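Local coordinates for protein nucleoporin nup120 (Schizosaccharomyces pombe, PDB 4GQ2) that serves as a structural component of the nuclear pore complex, whose nucleoporins can also act as docking partners for transport factors, at residues N431-I437 with V510-D514; Y663-S669 with L777-F783; D811-V817 with L832-N837; Y826-M830 with I849-S853; P840-Y844 with T865-Y871. All coordinates share one frame; numbering follows the deposited sequence.

Interaction 1: N431-I437 with V510-D514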
# COMPACT_ATOMS: atom_id res chain seq x y z
N ASN A 431 4.94 4.73 -8.61
CA ASN A 431 4.11 5.39 -9.62
C ASN A 431 4.54 5.12 -11.07
O ASN A 431 4.18 5.86 -11.99
CB ASN A 431 3.99 6.91 -9.35
CG ASN A 431 3.43 7.22 -7.97
OD1 ASN A 431 3.86 6.65 -6.97
ND2 ASN A 431 2.46 8.13 -7.93
N THR A 432 5.31 4.06 -11.27
CA THR A 432 5.63 3.58 -12.60
C THR A 432 4.50 2.63 -13.02
O THR A 432 3.74 2.15 -12.17
CB THR A 432 6.99 2.84 -12.64
OG1 THR A 432 6.87 1.58 -12.00
CG2 THR A 432 8.09 3.65 -11.97
N SER A 433 4.40 2.36 -14.32
CA SER A 433 3.38 1.45 -14.84
C SER A 433 3.70 0.01 -14.51
O SER A 433 4.86 -0.38 -14.38
CB SER A 433 3.27 1.58 -16.36
OG SER A 433 4.40 0.99 -16.99
N ILE A 434 2.64 -0.79 -14.40
CA ILE A 434 2.74 -2.23 -14.23
C ILE A 434 3.48 -2.89 -15.39
O ILE A 434 4.26 -3.83 -15.18
CB ILE A 434 1.34 -2.86 -13.96
CG1 ILE A 434 1.16 -3.10 -12.46
CG2 ILE A 434 1.16 -4.19 -14.69
CD1 ILE A 434 0.96 -1.85 -11.64
N GLU A 435 3.28 -2.38 -16.61
CA GLU A 435 3.91 -2.98 -17.79
C GLU A 435 5.43 -2.95 -17.73
O GLU A 435 6.08 -3.94 -18.04
CB GLU A 435 3.40 -2.37 -19.09
CG GLU A 435 2.00 -2.83 -19.47
CD GLU A 435 0.91 -2.05 -18.76
OE1 GLU A 435 1.22 -1.01 -18.15
OE2 GLU A 435 -0.26 -2.48 -18.82
N SER A 436 5.98 -1.82 -17.29
CA SER A 436 7.43 -1.67 -17.15
C SER A 436 8.04 -2.70 -16.21
O SER A 436 9.14 -3.18 -16.44
CB SER A 436 7.80 -0.26 -16.72
OG SER A 436 7.35 -0.01 -15.40
N ILE A 437 7.30 -3.05 -15.15
CA ILE A 437 7.73 -4.11 -14.23
C ILE A 437 7.67 -5.48 -14.93
O ILE A 437 8.63 -6.26 -14.85
CB ILE A 437 6.93 -4.11 -12.90
CG1 ILE A 437 7.15 -2.79 -12.14
CG2 ILE A 437 7.31 -5.30 -12.03
CD1 ILE A 437 6.33 -2.64 -10.87
N VAL A 510 13.36 -0.91 -14.58
CA VAL A 510 11.96 -0.52 -14.48
C VAL A 510 11.79 0.98 -14.73
O VAL A 510 11.02 1.38 -15.60
CB VAL A 510 11.37 -0.92 -13.12
CG1 VAL A 510 10.00 -0.27 -12.91
CG2 VAL A 510 11.25 -2.43 -13.03
N ALA A 511 12.53 1.80 -13.97
CA ALA A 511 12.50 3.25 -14.14
C ALA A 511 12.93 3.67 -15.54
O ALA A 511 12.40 4.64 -16.09
CB ALA A 511 13.36 3.95 -13.09
N TYR A 512 13.89 2.95 -16.11
CA TYR A 512 14.41 3.28 -17.45
C TYR A 512 13.36 3.06 -18.53
O TYR A 512 13.15 3.91 -19.39
CB TYR A 512 15.70 2.50 -17.76
CG TYR A 512 16.15 2.63 -19.20
CD1 TYR A 512 16.83 3.78 -19.65
CD2 TYR A 512 15.89 1.62 -20.12
CE1 TYR A 512 17.24 3.89 -20.97
CE2 TYR A 512 16.29 1.72 -21.44
CZ TYR A 512 16.96 2.86 -21.87
OH TYR A 512 17.34 2.93 -23.18
N LEU A 513 12.69 1.91 -18.47
CA LEU A 513 11.63 1.61 -19.42
C LEU A 513 10.45 2.54 -19.23
O LEU A 513 9.90 3.06 -20.21
CB LEU A 513 11.18 0.16 -19.25
CG LEU A 513 12.19 -0.93 -19.60
CD1 LEU A 513 11.55 -2.28 -19.32
CD2 LEU A 513 12.64 -0.84 -21.05
N ASP A 514 10.06 2.75 -17.97
CA ASP A 514 8.83 3.47 -17.68
C ASP A 514 8.93 4.93 -18.03
O ASP A 514 7.93 5.57 -18.32
CB ASP A 514 8.42 3.35 -16.22
CG ASP A 514 7.01 3.87 -15.99
OD1 ASP A 514 6.04 3.24 -16.47
OD2 ASP A 514 6.87 4.92 -15.35

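Interaction 2: Y663-S669 with L777-F783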
# COMPACT_ATOMS: atom_id res chain seq x y z
N TYR A 663 -15.23 20.95 2.61
CA TYR A 663 -16.23 20.99 1.57
C TYR A 663 -17.39 20.10 1.94
O TYR A 663 -17.32 19.36 2.94
CB TYR A 663 -15.63 20.62 0.22
CG TYR A 663 -14.77 21.72 -0.35
CD1 TYR A 663 -15.33 22.72 -1.14
CD2 TYR A 663 -13.41 21.80 -0.06
CE1 TYR A 663 -14.56 23.75 -1.65
CE2 TYR A 663 -12.63 22.83 -0.57
CZ TYR A 663 -13.21 23.80 -1.36
OH TYR A 663 -12.43 24.81 -1.86
N ASN A 664 -18.46 20.17 1.16
CA ASN A 664 -19.65 19.40 1.44
C ASN A 664 -19.40 17.92 1.16
O ASN A 664 -18.95 17.55 0.07
CB ASN A 664 -20.81 19.92 0.61
CG ASN A 664 -20.95 21.44 0.68
OD1 ASN A 664 -20.52 22.16 -0.21
ND2 ASN A 664 -21.55 21.93 1.77
N HIS A 665 -19.65 17.09 2.17
CA HIS A 665 -19.62 15.64 2.01
C HIS A 665 -20.69 15.24 1.05
O HIS A 665 -21.80 15.78 1.09
CB HIS A 665 -19.82 14.94 3.34
CG HIS A 665 -19.80 13.44 3.24
ND1 HIS A 665 -18.67 12.74 3.05
CD2 HIS A 665 -20.84 12.51 3.30
CE1 HIS A 665 -18.96 11.43 3.00
NE2 HIS A 665 -20.29 11.29 3.16
N SER A 666 -20.38 14.29 0.17
CA SER A 666 -21.25 14.00 -0.96
C SER A 666 -22.03 12.71 -0.89
O SER A 666 -21.65 11.76 -0.19
CB SER A 666 -20.46 14.04 -2.26
OG SER A 666 -21.25 13.52 -3.33
N ALA A 667 -23.12 12.70 -1.64
CA ALA A 667 -23.89 11.52 -1.98
C ALA A 667 -24.15 11.54 -3.49
O ALA A 667 -24.64 12.54 -4.02
CB ALA A 667 -25.20 11.50 -1.20
N GLN A 668 -23.82 10.46 -4.19
CA GLN A 668 -23.27 9.26 -3.56
C GLN A 668 -21.89 8.87 -4.09
O GLN A 668 -20.88 9.39 -3.64
CB GLN A 668 -24.25 8.09 -3.66
CG GLN A 668 -25.36 8.12 -2.62
CD GLN A 668 -26.04 6.77 -2.44
OE1 GLN A 668 -26.55 6.19 -3.40
NE2 GLN A 668 -26.04 6.27 -1.21
N SER A 669 -21.87 7.96 -5.07
CA SER A 669 -20.67 7.21 -5.42
C SER A 669 -19.64 8.00 -6.23
O SER A 669 -19.98 8.61 -7.24
CB SER A 669 -21.03 5.92 -6.16
OG SER A 669 -19.91 5.07 -6.29
N LEU A 777 -14.57 7.19 1.42
CA LEU A 777 -15.37 7.58 2.59
C LEU A 777 -15.43 9.09 2.81
O LEU A 777 -16.34 9.60 3.46
CB LEU A 777 -14.86 6.91 3.87
CG LEU A 777 -14.98 5.39 3.98
CD1 LEU A 777 -14.14 4.88 5.14
CD2 LEU A 777 -16.44 4.99 4.13
N ASN A 778 -14.44 9.81 2.27
CA ASN A 778 -14.36 11.25 2.45
C ASN A 778 -14.77 12.00 1.19
O ASN A 778 -14.49 13.19 1.05
CB ASN A 778 -12.95 11.64 2.87
CG ASN A 778 -12.65 11.24 4.30
OD1 ASN A 778 -13.04 11.93 5.24
ND2 ASN A 778 -11.95 10.12 4.46
N TYR A 779 -15.41 11.28 0.27
CA TYR A 779 -15.81 11.84 -1.02
C TYR A 779 -16.62 13.11 -0.83
O TYR A 779 -17.56 13.15 -0.04
CB TYR A 779 -16.59 10.81 -1.85
CG TYR A 779 -17.05 11.35 -3.19
CD1 TYR A 779 -16.13 11.84 -4.11
CD2 TYR A 779 -18.40 11.38 -3.53
CE1 TYR A 779 -16.54 12.33 -5.33
CE2 TYR A 779 -18.82 11.88 -4.75
CZ TYR A 779 -17.88 12.35 -5.65
OH TYR A 779 -18.27 12.85 -6.87
N SER A 780 -16.24 14.16 -1.55
CA SER A 780 -16.80 15.48 -1.31
C SER A 780 -16.93 16.33 -2.56
O SER A 780 -16.20 16.15 -3.54
CB SER A 780 -15.98 16.22 -0.25
OG SER A 780 -16.09 15.59 1.01
N GLU A 781 -17.88 17.26 -2.50
CA GLU A 781 -18.10 18.19 -3.60
C GLU A 781 -18.21 19.61 -3.08
O GLU A 781 -18.53 19.82 -1.91
CB GLU A 781 -19.35 17.81 -4.36
CG GLU A 781 -19.14 16.70 -5.36
CD GLU A 781 -20.41 16.31 -6.07
OE1 GLU A 781 -20.51 16.56 -7.29
OE2 GLU A 781 -21.32 15.77 -5.40
N CYS A 782 -17.91 20.56 -3.96
CA CYS A 782 -18.15 21.98 -3.69
C CYS A 782 -19.52 22.31 -4.25
O CYS A 782 -19.69 22.39 -5.47
CB CYS A 782 -17.07 22.84 -4.34
SG CYS A 782 -17.18 24.61 -3.94
N PHE A 783 -20.50 22.48 -3.37
CA PHE A 783 -21.89 22.66 -3.81
C PHE A 783 -22.18 24.01 -4.48
O PHE A 783 -22.87 24.07 -5.50
CB PHE A 783 -22.89 22.38 -2.67
CG PHE A 783 -23.08 20.92 -2.35
CD1 PHE A 783 -22.69 19.92 -3.25
CD2 PHE A 783 -23.68 20.53 -1.15
CE1 PHE A 783 -22.87 18.58 -2.95
CE2 PHE A 783 -23.87 19.19 -0.85
CZ PHE A 783 -23.46 18.21 -1.75

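Interaction 3: D811-V817 with L832-N837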
# COMPACT_ATOMS: atom_id res chain seq x y z
N ASP A 811 -12.36 8.47 17.09
CA ASP A 811 -11.03 8.29 16.54
C ASP A 811 -11.06 7.86 15.08
O ASP A 811 -11.82 6.95 14.70
CB ASP A 811 -10.26 7.26 17.36
CG ASP A 811 -8.79 7.34 17.12
OD1 ASP A 811 -8.20 8.38 17.45
OD2 ASP A 811 -8.21 6.36 16.60
N LEU A 812 -10.22 8.50 14.28
CA LEU A 812 -10.10 8.21 12.85
C LEU A 812 -9.70 6.76 12.55
O LEU A 812 -10.20 6.16 11.59
CB LEU A 812 -9.11 9.19 12.23
CG LEU A 812 -8.90 9.36 10.72
CD1 LEU A 812 -8.08 8.22 10.11
CD2 LEU A 812 -10.22 9.57 9.99
N VAL A 813 -8.81 6.20 13.37
CA VAL A 813 -8.39 4.81 13.18
C VAL A 813 -9.59 3.89 13.36
O VAL A 813 -9.85 3.03 12.53
CB VAL A 813 -7.26 4.40 14.14
CG1 VAL A 813 -6.97 2.91 14.02
CG2 VAL A 813 -6.00 5.19 13.85
N THR A 814 -10.34 4.11 14.44
CA THR A 814 -11.50 3.29 14.72
C THR A 814 -12.51 3.37 13.57
O THR A 814 -12.99 2.34 13.09
CB THR A 814 -12.17 3.66 16.04
OG1 THR A 814 -11.19 3.61 17.10
CG2 THR A 814 -13.29 2.70 16.35
N GLU A 815 -12.78 4.59 13.12
CA GLU A 815 -13.71 4.83 12.02
C GLU A 815 -13.30 4.10 10.75
O GLU A 815 -14.09 3.38 10.16
CB GLU A 815 -13.83 6.33 11.74
CG GLU A 815 -14.57 7.12 12.82
CD GLU A 815 -14.70 8.60 12.49
OE1 GLU A 815 -14.32 9.01 11.37
OE2 GLU A 815 -15.19 9.35 13.35
N LEU A 816 -12.04 4.28 10.33
CA LEU A 816 -11.59 3.67 9.09
C LEU A 816 -11.57 2.15 9.19
O LEU A 816 -12.14 1.47 8.32
CB LEU A 816 -10.22 4.23 8.65
CG LEU A 816 -9.59 3.56 7.43
CD1 LEU A 816 -10.53 3.61 6.23
CD2 LEU A 816 -8.25 4.20 7.09
N VAL A 817 -10.96 1.63 10.26
CA VAL A 817 -10.88 0.17 10.47
C VAL A 817 -12.27 -0.47 10.60
O VAL A 817 -12.50 -1.56 10.05
CB VAL A 817 -10.01 -0.18 11.70
CG1 VAL A 817 -10.03 -1.67 11.98
CG2 VAL A 817 -8.57 0.28 11.49
N LEU A 832 -3.58 -3.55 10.47
CA LEU A 832 -3.69 -2.21 11.07
C LEU A 832 -4.06 -2.21 12.55
O LEU A 832 -4.15 -1.14 13.17
CB LEU A 832 -4.72 -1.37 10.29
CG LEU A 832 -4.43 -1.07 8.82
CD1 LEU A 832 -5.69 -0.55 8.15
CD2 LEU A 832 -3.27 -0.09 8.66
N ILE A 833 -4.28 -3.40 13.11
CA ILE A 833 -4.83 -3.52 14.46
C ILE A 833 -4.02 -2.83 15.56
O ILE A 833 -4.58 -2.44 16.58
CB ILE A 833 -5.10 -5.01 14.82
CG1 ILE A 833 -6.23 -5.10 15.87
CG2 ILE A 833 -3.81 -5.73 15.22
CD1 ILE A 833 -6.79 -6.49 16.03
N GLY A 834 -2.72 -2.66 15.36
CA GLY A 834 -1.87 -2.04 16.38
C GLY A 834 -2.07 -0.54 16.53
O GLY A 834 -1.59 0.05 17.48
N TRP A 835 -2.79 0.06 15.60
CA TRP A 835 -3.11 1.50 15.62
C TRP A 835 -4.35 1.83 16.40
O TRP A 835 -4.53 2.98 16.81
CB TRP A 835 -3.29 2.01 14.19
CG TRP A 835 -2.03 2.01 13.37
CD1 TRP A 835 -1.71 1.16 12.32
CD2 TRP A 835 -0.87 2.91 13.50
NE1 TRP A 835 -0.47 1.48 11.80
CE2 TRP A 835 0.08 2.51 12.46
CE3 TRP A 835 -0.55 3.98 14.33
CZ2 TRP A 835 1.29 3.17 12.27
CZ3 TRP A 835 0.68 4.63 14.14
CH2 TRP A 835 1.58 4.23 13.14
N LEU A 836 -5.23 0.84 16.59
CA LEU A 836 -6.48 1.06 17.35
C LEU A 836 -6.15 1.38 18.79
O LEU A 836 -5.30 0.74 19.40
CB LEU A 836 -7.41 -0.16 17.27
CG LEU A 836 -8.17 -0.37 15.96
CD1 LEU A 836 -8.75 -1.78 15.91
CD2 LEU A 836 -9.27 0.67 15.77
N ASN A 837 -6.82 2.40 19.34
CA ASN A 837 -6.53 2.85 20.70
C ASN A 837 -7.29 2.05 21.76
O ASN A 837 -7.84 0.99 21.45
CB ASN A 837 -6.77 4.37 20.83
CG ASN A 837 -8.23 4.78 20.63
OD1 ASN A 837 -9.16 3.98 20.76
ND2 ASN A 837 -8.44 6.06 20.34
O HOH W 1 -8.73 3.71 17.71
O HOH W 2 -12.04 4.69 19.44

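Interaction 4: Y826-M830 with I849-S853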
# COMPACT_ATOMS: atom_id res chain seq x y z
N TYR A 826 -10.70 -8.23 6.37
CA TYR A 826 -10.18 -8.72 7.64
C TYR A 826 -8.66 -8.67 7.72
O TYR A 826 -8.11 -8.34 8.78
CB TYR A 826 -10.70 -10.14 7.92
CG TYR A 826 -12.22 -10.21 7.99
CD1 TYR A 826 -12.95 -9.30 8.76
CD2 TYR A 826 -12.92 -11.20 7.30
CE1 TYR A 826 -14.33 -9.36 8.82
CE2 TYR A 826 -14.31 -11.27 7.37
CZ TYR A 826 -15.00 -10.35 8.13
OH TYR A 826 -16.38 -10.39 8.22
N ASN A 827 -7.99 -8.98 6.62
CA ASN A 827 -6.52 -8.90 6.57
C ASN A 827 -6.03 -7.46 6.78
O ASN A 827 -5.17 -7.21 7.63
CB ASN A 827 -5.99 -9.49 5.26
CG ASN A 827 -4.48 -9.48 5.18
OD1 ASN A 827 -3.79 -10.26 5.85
ND2 ASN A 827 -3.94 -8.59 4.35
N ALA A 828 -6.60 -6.52 6.04
CA ALA A 828 -6.29 -5.09 6.22
C ALA A 828 -6.41 -4.70 7.68
O ALA A 828 -5.47 -4.14 8.26
CB ALA A 828 -7.22 -4.24 5.37
N CYS A 829 -7.56 -5.01 8.27
CA CYS A 829 -7.84 -4.74 9.69
C CYS A 829 -6.75 -5.28 10.62
O CYS A 829 -6.23 -4.56 11.50
CB CYS A 829 -9.18 -5.35 10.07
SG CYS A 829 -10.60 -4.58 9.27
N MET A 830 -6.39 -6.54 10.39
CA MET A 830 -5.39 -7.25 11.18
C MET A 830 -4.01 -6.62 11.02
O MET A 830 -3.25 -6.51 11.98
CB MET A 830 -5.37 -8.74 10.78
CG MET A 830 -4.54 -9.61 11.70
SD MET A 830 -5.20 -9.71 13.37
CE MET A 830 -4.01 -10.83 14.10
N ILE A 849 -11.89 -8.41 15.13
CA ILE A 849 -10.86 -8.64 14.12
C ILE A 849 -10.11 -9.94 14.45
O ILE A 849 -9.97 -10.82 13.59
CB ILE A 849 -9.87 -7.45 14.02
CG1 ILE A 849 -10.58 -6.20 13.48
CG2 ILE A 849 -8.68 -7.81 13.13
CD1 ILE A 849 -9.90 -4.90 13.88
N TYR A 850 -9.65 -10.07 15.69
CA TYR A 850 -8.99 -11.31 16.11
C TYR A 850 -9.91 -12.49 15.91
O TYR A 850 -9.46 -13.55 15.48
CB TYR A 850 -8.57 -11.26 17.57
CG TYR A 850 -7.38 -10.39 17.89
CD1 TYR A 850 -6.19 -10.50 17.17
CD2 TYR A 850 -7.44 -9.50 18.95
CE1 TYR A 850 -5.09 -9.71 17.49
CE2 TYR A 850 -6.36 -8.72 19.28
CZ TYR A 850 -5.20 -8.81 18.55
OH TYR A 850 -4.16 -8.00 18.91
N LEU A 851 -11.20 -12.31 16.22
CA LEU A 851 -12.16 -13.40 16.10
C LEU A 851 -12.18 -13.88 14.65
O LEU A 851 -12.06 -15.08 14.39
CB LEU A 851 -13.56 -12.96 16.52
CG LEU A 851 -14.31 -13.80 17.56
CD1 LEU A 851 -15.81 -13.59 17.42
CD2 LEU A 851 -13.97 -15.28 17.49
N LYS A 852 -12.27 -12.93 13.73
CA LYS A 852 -12.29 -13.23 12.29
C LYS A 852 -10.96 -13.81 11.77
O LYS A 852 -10.93 -14.46 10.74
CB LYS A 852 -12.69 -12.00 11.48
CG LYS A 852 -14.14 -11.59 11.64
CD LYS A 852 -15.09 -12.58 10.98
CE LYS A 852 -16.55 -12.22 11.24
NZ LYS A 852 -17.45 -13.34 10.87
N SER A 853 -9.88 -13.57 12.51
CA SER A 853 -8.55 -13.99 12.08
C SER A 853 -8.12 -15.30 12.73
O SER A 853 -6.95 -15.68 12.67
CB SER A 853 -7.53 -12.88 12.37
OG SER A 853 -7.94 -11.67 11.76

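Interaction 5: P840-Y844 with T865-Y871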
# COMPACT_ATOMS: atom_id res chain seq x y z
N PRO A 840 -13.35 1.73 24.48
CA PRO A 840 -14.11 0.48 24.46
C PRO A 840 -14.53 -0.00 23.07
O PRO A 840 -14.35 -1.18 22.76
CB PRO A 840 -15.32 0.80 25.34
CG PRO A 840 -14.78 1.76 26.35
CD PRO A 840 -13.80 2.61 25.59
N ILE A 841 -15.06 0.89 22.24
CA ILE A 841 -15.43 0.53 20.86
C ILE A 841 -14.22 -0.03 20.08
O ILE A 841 -14.35 -1.00 19.33
CB ILE A 841 -16.06 1.72 20.10
CG1 ILE A 841 -17.37 2.13 20.78
CG2 ILE A 841 -16.34 1.38 18.63
CD1 ILE A 841 -17.92 3.46 20.31
N ALA A 842 -13.05 0.57 20.29
CA ALA A 842 -11.82 0.16 19.63
C ALA A 842 -11.42 -1.24 20.06
O ALA A 842 -11.15 -2.10 19.22
CB ALA A 842 -10.70 1.15 19.92
N VAL A 843 -11.41 -1.44 21.37
CA VAL A 843 -11.04 -2.72 21.96
C VAL A 843 -12.01 -3.83 21.52
O VAL A 843 -11.59 -4.93 21.17
CB VAL A 843 -10.91 -2.62 23.50
CG1 VAL A 843 -10.43 -3.94 24.10
CG2 VAL A 843 -9.92 -1.50 23.87
N TYR A 844 -13.30 -3.51 21.51
CA TYR A 844 -14.33 -4.42 21.03
C TYR A 844 -14.05 -4.79 19.58
O TYR A 844 -14.18 -5.95 19.18
CB TYR A 844 -15.72 -3.78 21.18
CG TYR A 844 -16.84 -4.58 20.54
CD1 TYR A 844 -17.32 -5.74 21.14
CD2 TYR A 844 -17.41 -4.18 19.34
CE1 TYR A 844 -18.34 -6.47 20.57
CE2 TYR A 844 -18.44 -4.91 18.75
CZ TYR A 844 -18.90 -6.06 19.37
OH TYR A 844 -19.90 -6.81 18.80
N THR A 865 -11.57 -7.23 28.60
CA THR A 865 -10.92 -6.02 29.09
C THR A 865 -11.66 -4.78 28.61
O THR A 865 -11.17 -3.66 28.73
CB THR A 865 -9.43 -5.94 28.68
OG1 THR A 865 -9.33 -5.99 27.26
CG2 THR A 865 -8.64 -7.11 29.28
N THR A 866 -12.86 -4.98 28.05
CA THR A 866 -13.71 -3.88 27.61
C THR A 866 -15.18 -4.18 27.86
O THR A 866 -15.54 -5.30 28.24
CB THR A 866 -13.51 -3.54 26.12
OG1 THR A 866 -14.20 -2.32 25.81
CG2 THR A 866 -14.05 -4.64 25.21
N SER A 867 -16.02 -3.17 27.64
CA SER A 867 -17.46 -3.30 27.78
C SER A 867 -18.14 -2.31 26.84
O SER A 867 -17.63 -1.22 26.60
CB SER A 867 -17.87 -2.99 29.22
OG SER A 867 -19.27 -3.14 29.39
N LEU A 868 -19.29 -2.71 26.30
CA LEU A 868 -20.11 -1.83 25.47
C LEU A 868 -21.23 -1.13 26.28
O LEU A 868 -22.16 -0.56 25.71
CB LEU A 868 -20.70 -2.64 24.31
CG LEU A 868 -20.11 -2.53 22.90
CD1 LEU A 868 -18.69 -1.99 22.84
CD2 LEU A 868 -20.20 -3.85 22.16
N VAL A 869 -21.11 -1.16 27.60
CA VAL A 869 -22.17 -0.66 28.50
C VAL A 869 -22.59 0.80 28.24
O VAL A 869 -23.76 1.15 28.42
CB VAL A 869 -21.79 -0.92 29.99
CG1 VAL A 869 -22.34 0.14 30.92
CG2 VAL A 869 -22.25 -2.30 30.40
N LEU A 870 -21.66 1.63 27.80
CA LEU A 870 -21.94 3.04 27.54
C LEU A 870 -22.32 3.32 26.08
O LEU A 870 -22.45 4.48 25.69
CB LEU A 870 -20.76 3.92 27.98
CG LEU A 870 -20.36 3.81 29.46
CD1 LEU A 870 -19.03 4.51 29.74
CD2 LEU A 870 -21.47 4.33 30.37
N TYR A 871 -22.53 2.28 25.29
CA TYR A 871 -22.67 2.43 23.84
C TYR A 871 -23.91 1.76 23.24
O TYR A 871 -23.95 1.44 22.05
CB TYR A 871 -21.36 1.98 23.13
CG TYR A 871 -20.14 2.70 23.67
CD1 TYR A 871 -19.75 3.93 23.15
CD2 TYR A 871 -19.41 2.19 24.74
CE1 TYR A 871 -18.66 4.62 23.66
CE2 TYR A 871 -18.32 2.86 25.26
CZ TYR A 871 -17.94 4.08 24.72
OH TYR A 871 -16.85 4.75 25.23

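Interaction 1: N431-I437 with V510-D514
Asp514, near the C-terminal end of helix 492-515, grips the capped start of helix 434-443 in a buried helix-to-helix contact, within a helical insertion between strands of the beta-propeller domain: the 72 residues between the two segments contain helices and no strand. Ser433 is the N-cap. Its OG accepts the capping bond from Ser436 N at 3.2 Å with an N-H...O angle of 163°, while Ser436 OG donates to Ser433 O at 2.7 Å. The N-H of the cap residue itself is taken by Asp514. One carboxylate oxygen, Asp514 OD1, accepts two bonds from the same residue: Ser433 N lies 2.8 Å from it and approaches from above the carboxylate plane, whereas Ser433 OG, also at 2.8 Å, comes nearly along the C-O axis. Asp514 CG stands anti to its backbone N (chi1 -169°), which carries the carboxylate across to the cap. Its other oxygen, OD2, rests against Thr432 CB at 3.4 Å and forms a salt bridge with Lys539. Beside this polar cluster, Val510 CG1 packs on Ile437 CG1 at 3.9 Å and also touches the hydroxyl oxygens of Thr432 and Ser436. With two donors on OD1 and a lysine on OD2, the buried carboxylate is probably kept ionised, and its charge would favourably face the positive end of the helix that Ser433 caps.

Interaction 2: Y663-S669 with L777-F783
A two-stranded antiparallel ribbon, 664-665 against 780-781, ties together chain parts separated by 107 residues, 65 of them helical; segment 663-669 falls in the Nup120 helical domain. Its backbone bonds are Glu781 N to Asn664 O at 2.8 Å, in the hydrogen-bonded pair Asn664-Glu781, and Ser666 N to Tyr779 O at 3.0 Å, which flank the non-hydrogen-bonded pair His665-Ser780. Side chains add two more polar links: Asn664 OD1 accepts from Phe783 N at 3.2 Å, and Ser666 OG donates to Glu781 OE2 on its anti side, 32° out of the carboxylate plane. Among the ring contacts, the Asn664 amide lies flat on the Phe783 ring, their planes 5° apart, with Asn664 CB over the same ring as a CH-pi donor. The Tyr779 ring borders Ser666, while its hydroxyl bonds to Ser93. At the other end of the ribbon, Cys782 SG meets the Tyr663 ring at its edge, 3.6 Å from Tyr663 CE1.

Interaction 3: D811-V817 with L832-N837
The N-terminal part of helix 812-822 packs against the linker that joins helices 826-832 and 840-852, within the alpha-helical stack that includes the HEAT-repeat region. Leu836 supplies the apolar centre. Its CD2 branch presses on Thr814 CA at 3.6 Å and on Val813 CG1 at 3.7 Å, while its CD1 branch reaches Val817 CG1 at 4.1 Å. Val813 CG1, held anti to the backbone N (chi1 174°), also touches Trp835 CB at 3.8 Å, the two side chains crossing at about a right angle. The polar edge is bridged by water. One water donates to Asp811 OD2 and accepts from Asn837 N at 2.8 Å; a second joins Thr814 OG1 to Asn837 OD1, to which it donates at 3.2 Å. Asp811 is the N-cap, its OD2 taking a weak bond from Val813 N, and its OD1 is salt-bridged to Arg730. Around this joint, helix 719-739 packs on Val813, Leu816 and Leu832 and receives the Trp835 indole in an edge-to-face contact with Phe734 and a bond to Glu737, while helix 840-852 packs on Thr814, Val817 and Asn837.

Interaction 4: Y826-M830 with I849-S853
Lys852 lies across one face of the Tyr826 ring, and its chain can be followed outward. CB starts 3.8 Å from Tyr826 CD1; CG then sits over the ring, 3.9 Å from its centroid and 21° off the normal, a CH-pi contact displaced toward the rim. Turned about its CB-CG bond (chi2 -70°), the chain runs on with CD at 3.6 Å from Tyr826 CZ and CE at 3.5 Å from Tyr826 OH, while NZ forms a salt bridge with Glu910. With an alanine at Tyr826, the Lys852 methylenes would probably lose their aromatic bed and be freer to turn. This is packing between helices 826-832 and 840-852 of the HEAT-repeat region, and it continues through Cys829 CB on Ile849 CG1 at 3.8 Å. Farther along, Met830 SD rests 4.0 Å from Ile849 CG2 and makes an oblique Met-aromatic contact with Tyr850, whose ring edge meets Met830 CE at 3.7 Å.

Interaction 5: P840-Y844 with T865-Y871
Tyr844 and Leu868 make the tight side of this contact, where the first turn of helix 840-852 meets the loop after helix 856-864 in the HEAT-repeat region. Leu868 CD2 stands almost centrally over one face of the Tyr844 ring, 3.5 Å from its centroid and 10° off the normal, a close CH-pi contact between side chains crossing at about a right angle. Tyr844 CG lies anti to the backbone N (chi1 172°), which swings the ring toward the loop. Ile841 packs likewise on Tyr871, less centrally: its CG1 is over the ring face toward the rim, and its CD1 lies 3.4 Å from Tyr871 CD1. Pro840 CB flanks the same ring, 3.6 Å from Tyr871 CE2. Replacing Tyr871 by an alanine would probably leave Ile841 and Pro840 without the ring they pack on and open a gap beside the helix start. Thr866, though partly exposed, is also close: its OG1 lies 3.1 Å from Pro840 CA and donates to Pro840 O over 3.3 Å at a C=O...O angle of only 96°, well to the side of an oxygen that already accepts from Tyr844 N. The looser part is at Val843, whose CG1 is 3.9 Å from OG1 of the exposed Thr865, itself bonded to Cys862 O. Beyond the loop, Tyr899 of helix 895-909 packs on Thr866 and Leu868, while Thr814 of helix 812-822 touches Ile841.

Overall arrangement
Interactions 3, 4 and 5 form one connected cluster. The centres of interactions 3 and 4 are about 12 Å apart, and Val817 CG1 touches Ile849 CD1 at 3.7 Å; those of 3 and 5 are about 14 Å apart, with Thr814 OG1 3.8 Å from Ala842 CB. Interactions 4 and 5 do not touch but use the two ends of helix 840-852, which links them. Interaction 2 joins the cluster through packing of Leu777 CD1 on Leu816 CD1 at 4.0 Å. Interaction 1 stands apart in the propeller region, about 33 Å from interaction 2 between centres and on the opposite side of the chain's centre.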